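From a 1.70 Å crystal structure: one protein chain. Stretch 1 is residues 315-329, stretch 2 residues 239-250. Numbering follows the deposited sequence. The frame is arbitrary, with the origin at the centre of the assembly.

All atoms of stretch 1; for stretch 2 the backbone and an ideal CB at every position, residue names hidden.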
# COMPACT_ATOMS: atom_id res chain seq x y z
N GLU A 315 -1.90 4.77 9.13
CA GLU A 315 -1.70 3.35 9.47
C GLU A 315 -2.02 2.48 8.25
O GLU A 315 -3.10 2.61 7.65
CB GLU A 315 -2.47 2.96 10.74
CG GLU A 315 -1.61 3.05 11.99
CD GLU A 315 -2.32 2.87 13.33
OE1 GLU A 315 -3.38 3.51 13.54
OE2 GLU A 315 -1.81 2.08 14.18
N PRO A 316 -1.14 1.52 7.90
CA PRO A 316 -1.45 0.55 6.84
C PRO A 316 -2.76 -0.20 7.14
O PRO A 316 -3.01 -0.59 8.27
CB PRO A 316 -0.25 -0.39 6.83
CG PRO A 316 0.85 0.34 7.54
CD PRO A 316 0.17 1.27 8.52
N LEU A 317 -3.56 -0.47 6.10
CA LEU A 317 -4.82 -1.17 6.28
C LEU A 317 -4.61 -2.63 6.70
O LEU A 317 -5.49 -3.17 7.43
CB LEU A 317 -5.59 -1.12 4.96
CG LEU A 317 -6.69 -0.08 4.81
CD1 LEU A 317 -6.50 1.16 5.64
CD2 LEU A 317 -6.92 0.24 3.34
N SER A 318 -3.51 -3.28 6.26
CA SER A 318 -3.39 -4.73 6.39
C SER A 318 -2.61 -5.16 7.63
O SER A 318 -2.27 -6.32 7.73
CB SER A 318 -2.86 -5.36 5.13
OG SER A 318 -1.51 -5.01 4.88
N LEU A 319 -2.34 -4.26 8.58
CA LEU A 319 -1.86 -4.74 9.89
C LEU A 319 -2.90 -5.72 10.45
O LEU A 319 -4.08 -5.36 10.61
CB LEU A 319 -1.73 -3.55 10.85
CG LEU A 319 -0.41 -2.81 11.01
CD1 LEU A 319 0.59 -2.98 9.90
CD2 LEU A 319 -0.66 -1.34 11.29
N ASN A 320 -2.47 -6.94 10.78
CA ASN A 320 -3.33 -7.92 11.49
C ASN A 320 -4.50 -8.38 10.61
O ASN A 320 -5.50 -8.88 11.15
CB ASN A 320 -3.88 -7.34 12.80
CG ASN A 320 -2.78 -6.99 13.77
OD1 ASN A 320 -2.00 -7.87 14.13
ND2 ASN A 320 -2.71 -5.72 14.18
N LYS A 321 -4.41 -8.25 9.28
CA LYS A 321 -5.57 -8.51 8.41
C LYS A 321 -5.10 -9.04 7.05
O LYS A 321 -4.14 -8.57 6.51
CB LYS A 321 -6.41 -7.24 8.22
CG LYS A 321 -7.13 -6.77 9.48
CD LYS A 321 -8.01 -5.58 9.29
CE LYS A 321 -8.39 -4.99 10.63
NZ LYS A 321 -9.54 -4.09 10.48
N ARG A 322 -5.83 -10.01 6.50
CA ARG A 322 -5.68 -10.41 5.12
C ARG A 322 -6.98 -10.01 4.44
O ARG A 322 -8.03 -10.55 4.85
CB ARG A 322 -5.46 -11.91 5.03
CG ARG A 322 -5.33 -12.49 3.62
CD ARG A 322 -4.73 -13.88 3.68
NE ARG A 322 -4.57 -14.54 2.38
CZ ARG A 322 -5.47 -15.35 1.82
NH1 ARG A 322 -6.56 -15.70 2.49
NH2 ARG A 322 -5.23 -15.84 0.60
N ILE A 323 -6.92 -9.01 3.53
CA ILE A 323 -8.09 -8.31 3.03
C ILE A 323 -8.40 -8.79 1.60
O ILE A 323 -7.52 -8.79 0.77
CB ILE A 323 -7.88 -6.79 3.10
CG1 ILE A 323 -7.56 -6.33 4.52
CG2 ILE A 323 -9.06 -6.03 2.50
CD1 ILE A 323 -6.92 -4.98 4.66
N GLY A 324 -9.65 -9.18 1.37
CA GLY A 324 -10.12 -9.54 0.03
C GLY A 324 -11.07 -8.49 -0.50
O GLY A 324 -12.02 -8.06 0.20
N ILE A 325 -10.90 -8.17 -1.80
CA ILE A 325 -11.79 -7.35 -2.53
C ILE A 325 -12.34 -8.17 -3.70
O ILE A 325 -11.58 -8.61 -4.57
CB ILE A 325 -11.09 -6.08 -3.05
CG1 ILE A 325 -10.44 -5.28 -1.92
CG2 ILE A 325 -12.08 -5.23 -3.85
CD1 ILE A 325 -9.01 -5.67 -1.67
N TRP A 326 -13.65 -8.40 -3.70
CA TRP A 326 -14.32 -9.20 -4.71
C TRP A 326 -14.37 -8.39 -6.00
O TRP A 326 -14.41 -7.16 -5.95
CB TRP A 326 -15.71 -9.66 -4.23
CG TRP A 326 -15.75 -10.93 -3.41
CD1 TRP A 326 -16.47 -12.05 -3.71
CD2 TRP A 326 -15.14 -11.21 -2.13
NE1 TRP A 326 -16.32 -13.01 -2.74
CE2 TRP A 326 -15.51 -12.52 -1.76
CE3 TRP A 326 -14.28 -10.50 -1.28
CZ2 TRP A 326 -15.07 -13.11 -0.58
CZ3 TRP A 326 -13.84 -11.09 -0.11
CH2 TRP A 326 -14.22 -12.39 0.22
N SER A 327 -14.38 -9.06 -7.16
CA SER A 327 -14.53 -8.34 -8.41
C SER A 327 -15.87 -8.69 -9.06
O SER A 327 -16.28 -8.00 -9.97
CB SER A 327 -13.36 -8.58 -9.35
OG SER A 327 -13.28 -9.95 -9.71
N ASP A 328 -16.57 -9.75 -8.60
CA ASP A 328 -17.87 -10.04 -9.26
C ASP A 328 -19.06 -9.61 -8.42
O ASP A 328 -20.19 -9.75 -8.85
CB ASP A 328 -18.02 -11.49 -9.69
CG ASP A 328 -17.77 -12.52 -8.61
OD1 ASP A 328 -18.00 -12.22 -7.40
OD2 ASP A 328 -17.25 -13.59 -9.00
N GLU A 329 -18.77 -9.01 -7.27
CA GLU A 329 -19.78 -8.31 -6.50
C GLU A 329 -19.07 -7.25 -5.65
O GLU A 329 -17.85 -7.23 -5.57
CB GLU A 329 -20.58 -9.28 -5.64
CG GLU A 329 -19.73 -10.11 -4.70
CD GLU A 329 -20.54 -11.20 -4.00
OE1 GLU A 329 -21.74 -10.97 -3.75
OE2 GLU A 329 -19.98 -12.27 -3.71
N UNK A 239 -4.01 -12.74 -5.41
CA UNK A 239 -5.40 -12.98 -5.73
C UNK A 239 -5.67 -14.48 -5.58
O UNK A 239 -4.78 -15.32 -5.76
CB UNK A 239 -5.74 -12.49 -7.14
N UNK A 240 -6.92 -14.79 -5.24
CA UNK A 240 -7.44 -16.10 -5.35
C UNK A 240 -8.48 -16.02 -6.47
O UNK A 240 -9.58 -15.50 -6.26
CB UNK A 240 -8.02 -16.60 -4.02
N UNK A 241 -8.06 -16.42 -7.67
CA UNK A 241 -8.83 -16.22 -8.88
C UNK A 241 -9.30 -14.75 -8.94
O UNK A 241 -8.47 -13.81 -9.03
CB UNK A 241 -10.02 -17.18 -8.93
N UNK A 242 -10.62 -14.52 -8.85
CA UNK A 242 -11.25 -13.22 -9.08
C UNK A 242 -11.31 -12.34 -7.82
O UNK A 242 -11.88 -11.24 -7.88
CB UNK A 242 -12.67 -13.43 -9.62
N UNK A 243 -10.77 -12.78 -6.68
CA UNK A 243 -10.68 -11.99 -5.46
C UNK A 243 -9.28 -11.43 -5.31
O UNK A 243 -8.32 -12.18 -5.17
CB UNK A 243 -11.06 -12.83 -4.24
N UNK A 244 -9.18 -10.10 -5.24
CA UNK A 244 -7.91 -9.41 -4.97
C UNK A 244 -7.61 -9.54 -3.48
O UNK A 244 -8.52 -9.36 -2.68
CB UNK A 244 -7.97 -7.94 -5.39
N UNK A 245 -6.38 -9.91 -3.13
CA UNK A 245 -5.99 -10.08 -1.71
C UNK A 245 -4.76 -9.24 -1.39
O UNK A 245 -3.78 -9.25 -2.13
CB UNK A 245 -5.71 -11.55 -1.39
N UNK A 246 -4.78 -8.54 -0.24
CA UNK A 246 -3.52 -7.95 0.23
C UNK A 246 -3.52 -8.07 1.73
O UNK A 246 -4.57 -8.12 2.35
CB UNK A 246 -3.36 -6.49 -0.21
N UNK A 247 -2.31 -8.12 2.26
CA UNK A 247 -2.10 -8.47 3.63
C UNK A 247 -1.90 -9.97 3.82
O UNK A 247 -2.08 -10.81 2.92
CB UNK A 247 -3.28 -7.98 4.47
N UNK A 248 -1.39 -10.38 4.99
CA UNK A 248 -1.10 -9.46 6.09
C UNK A 248 0.20 -8.66 5.89
O UNK A 248 1.07 -9.04 5.10
CB UNK A 248 -1.02 -10.25 7.40
N UNK A 249 0.29 -7.54 6.61
CA UNK A 249 1.53 -6.80 6.78
C UNK A 249 2.08 -7.22 8.14
O UNK A 249 1.50 -6.89 9.16
CB UNK A 249 1.32 -5.29 6.69
N UNK A 250 3.11 -8.07 8.10
CA UNK A 250 3.73 -8.66 9.29
C UNK A 250 4.80 -7.69 9.79
O UNK A 250 5.74 -7.37 9.06
CB UNK A 250 4.33 -10.04 8.99

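Strand 243-250 runs antiparallel to the strand that begins at Lys-321, and from 243 to 246 the side chains alternate between the face carrying Trp-326 and that carrying Ile-323 and Ile-325. Position 239 points away from stretch 1, which leaves the choice open; it is Tyr-239. At 240 the CB points toward stretch 1 but lies 5.5 Å from Arg-322 NH2, room for a modest apolar or an acidic group. Val-240 places CG2 4.0 Å from Arg-322 NH2.

Position 241, at phi 49° and psi -114°, occupies the first corner of a type II' turn, where glycine or asparagine is common; Asn-241 is found, making no contact with stretch 1. At 242 the ideal CB is 3.5 Å from Ser-327 OG and 4.6 Å from Asp-328 OD2, so a small polar residue would suit, and an acid would seem less likely. The residue is nevertheless Asp-242. Its OD1 lies 3.6 Å from Asp-328 OD2, a close approach of like charges, while a water whose O lies 2.7 Å from Asp-242 OD1 accepts a hydrogen bond from Ser-327 N. Ser-327 OG donates to the backbone Asp-242 O at 2.6 Å.

Position 243 shares its face with the Trp-326 indole and the bare CA of Gly-324; a branched or long aliphatic chain would fill that space. Ile-243 lays CD1 over one face of the indole, 3.5 Å from Trp-326 CE2, and brings CG2 to 3.9 Å from Gly-324 CA.

Position 244 pairs with Ile-325 through two backbone hydrogen bonds: the N of 244 donates to Ile-325 O at 2.9 Å, and Ile-325 N to the O of 244 at 2.8 Å. Its CB points to the face carrying Ile-323 and Ile-325, the ideal CB 3.8 Å from Ile-325 O, so alanine or another apolar residue would suit; Ala-244 is small, its CB 4.3 Å from Ile-325 CB. At 245, beside the aliphatic part of Arg-322, a beta-branched residue fits: Val-245 CG1 packs 3.6 Å from Arg-322 CG and covers one face of the guanidinium.

Position 246 looks onto Ile-323, Ile-325, Leu-317 and Ser-318, enough for a large apolar group. Phe-246 meets Ile-323 CD1 with CZ at 3.6 Å, while Ile-325 CD1 approaches the ring edge, 3.8 Å from Phe-246 CE1.

At 247 a CB would fall 2.3 Å from Lys-321 O and 2.7 Å from Ser-318 CB, and the backbone angles independently demand glycine: Gly-247. The peptide into 248 is cis, strongly favouring proline, and Pro-248 sets its CA 3.2 Å from Lys-321 O.

Position 249 points toward stretch 1, its ideal CB 3.4 Å from Ser-318 OG, with Leu-319 and Pro-316 beyond, inviting a medium aliphatic. Leu-249 contacts Pro-316 CB through CD2 and Leu-319 CD1 through CG, both at 3.5 Å. Position 250 turns away, leaving its identity open; it is Tyr-250.

Stretch 2 (239-250) YVNDIAVFGPLY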
# COMPACT_ATOMS: atom_id res chain seq x y z
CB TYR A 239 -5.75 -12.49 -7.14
CG TYR A 239 -4.65 -12.79 -8.12
CD1 TYR A 239 -4.53 -14.05 -8.71
CD2 TYR A 239 -3.68 -11.85 -8.36
CE1 TYR A 239 -3.45 -14.33 -9.54
CE2 TYR A 239 -2.64 -12.10 -9.23
CZ TYR A 239 -2.49 -13.36 -9.78
OH TYR A 239 -1.42 -13.54 -10.61
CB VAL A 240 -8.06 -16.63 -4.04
CG1 VAL A 240 -8.35 -18.10 -4.21
CG2 VAL A 240 -7.14 -16.42 -2.86
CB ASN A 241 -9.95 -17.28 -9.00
CG ASN A 241 -9.43 -18.67 -9.33
OD1 ASN A 241 -10.09 -19.69 -9.08
ND2 ASN A 241 -8.27 -18.72 -9.93
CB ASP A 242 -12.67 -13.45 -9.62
CG ASP A 242 -13.44 -14.53 -8.88
OD1 ASP A 242 -13.91 -14.25 -7.82
OD2 ASP A 242 -13.49 -15.68 -9.37
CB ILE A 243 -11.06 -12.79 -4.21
CG1 ILE A 243 -12.49 -13.33 -4.27
CG2 ILE A 243 -10.85 -11.93 -2.98
CD1 ILE A 243 -12.80 -14.27 -3.11
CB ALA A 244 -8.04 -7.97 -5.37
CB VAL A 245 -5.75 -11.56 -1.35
CG1 VAL A 245 -5.25 -11.70 0.09
CG2 VAL A 245 -7.02 -12.37 -1.57
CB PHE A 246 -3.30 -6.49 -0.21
CG PHE A 246 -4.19 -5.45 0.42
CD1 PHE A 246 -5.54 -5.38 0.13
CD2 PHE A 246 -3.68 -4.51 1.30
CE1 PHE A 246 -6.34 -4.39 0.68
CE2 PHE A 246 -4.49 -3.55 1.89
CZ PHE A 246 -5.82 -3.49 1.58
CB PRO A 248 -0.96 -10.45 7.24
CG PRO A 248 -0.28 -11.62 6.60
CD PRO A 248 -0.98 -11.76 5.27
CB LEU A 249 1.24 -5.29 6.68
CG LEU A 249 2.30 -4.30 7.13
CD1 LEU A 249 3.72 -4.75 6.91
CD2 LEU A 249 2.10 -2.93 6.49
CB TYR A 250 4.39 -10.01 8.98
CG TYR A 250 5.26 -10.48 10.12
CD1 TYR A 250 4.67 -10.77 11.34
CD2 TYR A 250 6.64 -10.50 10.03
CE1 TYR A 250 5.44 -11.13 12.43
CE2 TYR A 250 7.42 -10.92 11.09
CZ TYR A 250 6.82 -11.20 12.31
OH TYR A 250 7.58 -11.57 13.40
O HOH W 1 -14.93 -11.96 -6.86
O HOH W 2 -2.04 -13.32 2.16
O HOH W 3 -0.43 -8.83 10.28
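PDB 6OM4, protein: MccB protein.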